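Local coordinates for extracellular haem-binding protein (Streptomyces reticuli, PDB 3FPW) that binds and probably degrades haem, can carry bound iron and, as an oligomer, interacts with its cognate two-component sensor kinase, at residues A[156-161]-A[166-171]. Sequence-based numbering, arbitrary orientation.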
# COMPACT_ATOMS: atom_id res chain seq x y z
N THR A 156 1.99 -12.69 -23.27
CA THR A 156 2.69 -13.79 -23.97
C THR A 156 4.18 -13.73 -23.67
O THR A 156 4.75 -12.65 -23.60
CB THR A 156 2.40 -13.76 -25.50
OG1 THR A 156 2.76 -15.03 -26.07
CG2 THR A 156 3.14 -12.67 -26.20
N PRO A 157 4.82 -14.90 -23.50
CA PRO A 157 6.24 -14.88 -23.16
C PRO A 157 7.18 -14.79 -24.36
O PRO A 157 6.82 -15.14 -25.50
CB PRO A 157 6.45 -16.22 -22.45
CG PRO A 157 5.47 -17.13 -23.13
CD PRO A 157 4.25 -16.26 -23.38
N VAL A 158 8.39 -14.35 -24.07
CA VAL A 158 9.45 -14.31 -25.06
C VAL A 158 10.61 -15.02 -24.42
O VAL A 158 10.91 -14.82 -23.23
CB VAL A 158 9.84 -12.85 -25.40
CG1 VAL A 158 11.11 -12.82 -26.22
CG2 VAL A 158 8.68 -12.12 -26.12
N THR A 159 11.28 -15.88 -25.19
CA THR A 159 12.36 -16.65 -24.63
C THR A 159 13.69 -16.36 -25.29
O THR A 159 13.75 -15.68 -26.31
CB THR A 159 12.13 -18.18 -24.78
OG1 THR A 159 12.02 -18.49 -26.18
CG2 THR A 159 10.85 -18.62 -24.05
N ALA A 160 14.74 -16.86 -24.66
CA ALA A 160 16.08 -16.88 -25.23
C ALA A 160 16.74 -18.14 -24.69
O ALA A 160 16.71 -18.39 -23.49
CB ALA A 160 16.86 -15.62 -24.81
N LYS A 161 17.29 -18.96 -25.58
CA LYS A 161 17.90 -20.24 -25.19
C LYS A 161 16.94 -21.16 -24.45
O LYS A 161 17.33 -21.92 -23.55
CB LYS A 161 19.18 -20.01 -24.38
CG LYS A 161 20.23 -19.20 -25.13
CD LYS A 161 21.60 -19.90 -25.11
CE LYS A 161 22.42 -19.63 -23.84
NZ LYS A 161 23.64 -20.51 -23.76
N ALA A 166 11.27 -12.37 -21.05
CA ALA A 166 10.36 -11.24 -20.93
C ALA A 166 8.93 -11.70 -21.16
O ALA A 166 8.69 -12.77 -21.72
CB ALA A 166 10.73 -10.16 -21.95
N GLY A 167 7.99 -10.88 -20.72
CA GLY A 167 6.59 -11.07 -21.11
C GLY A 167 6.11 -9.78 -21.74
O GLY A 167 6.51 -8.70 -21.32
N ILE A 168 5.24 -9.89 -22.74
CA ILE A 168 4.58 -8.74 -23.33
C ILE A 168 3.10 -8.84 -22.99
O ILE A 168 2.49 -9.90 -23.22
CB ILE A 168 4.74 -8.73 -24.85
CG1 ILE A 168 6.22 -8.68 -25.21
CG2 ILE A 168 3.98 -7.53 -25.43
CD1 ILE A 168 6.51 -8.86 -26.70
N GLY A 169 2.55 -7.79 -22.39
CA GLY A 169 1.15 -7.77 -21.98
C GLY A 169 0.39 -6.63 -22.62
O GLY A 169 0.91 -5.55 -22.79
N VAL A 170 -0.86 -6.89 -23.02
CA VAL A 170 -1.69 -5.90 -23.69
C VAL A 170 -3.04 -5.92 -23.05
O VAL A 170 -3.55 -7.00 -22.71
CB VAL A 170 -1.85 -6.22 -25.19
CG1 VAL A 170 -2.81 -5.21 -25.89
CG2 VAL A 170 -0.49 -6.17 -25.85
N ALA A 171 -3.61 -4.75 -22.87
CA ALA A 171 -4.96 -4.69 -22.32
C ALA A 171 -5.71 -3.51 -22.91
O ALA A 171 -5.08 -2.56 -23.37
CB ALA A 171 -4.88 -4.56 -20.77
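Thr156, Pro157 and Val158 pair with Ile168, Gly167 and Ala166 in an antiparallel beta hairpin, buried close to the centre of the folded chain, where strand 155-160 lies against strand 163-171. Two pairs of backbone hydrogen bonds join them. At Thr156 and Ile168 the two bonds are evenly matched: Thr156 N reaches Ile168 O at 2.8 Å, and Ile168 N returns to Thr156 O at 2.9 Å, nearly straight (172° at the hydrogen). The Val158 and Ala166 pair is less even, with Val158 N to Ala166 O at 2.8 Å but Ala166 N to Val158 O stretched to 3.3 Å. Between them comes the non-hydrogen-bonded pair of Pro157 and Gly167, whose CA atoms approach to 4.3 Å. The N-H that Pro157 lacks costs nothing here, because the nitrogen in such a pair does not point at the partner strand. Gly167 CA makes a CA-H...O contact with Thr156 O at 3.5 Å, and Pro157 CA makes a similar one with Ala166 O.

The hairpin supplies the last two strands of a four-stranded antiparallel sheet, ordered 2-1-4-3, in a family related to GAF domains. Strand 163-171 is an inner strand: the backbone of Gly167 also bonds Val93. Strand 155-160 is outermost within the chain, yet Val158 and Thr159 pair in parallel with a strand of the second subunit, carrying the sheet across the interface.

On the face bearing Thr156, Val158, Ala166 and Ile168, the valine and isoleucine meet diagonally. Ile168 CG1, anti to the carbonyl carbon (chi1 -60°), heads toward the valine, and the extended chi2 (172°) brings CD1 within 4.0 Å of Val158 CG2. Helix 176-187 packs on this face, with Ala183 against Thr156 and Ala187 against Ile168.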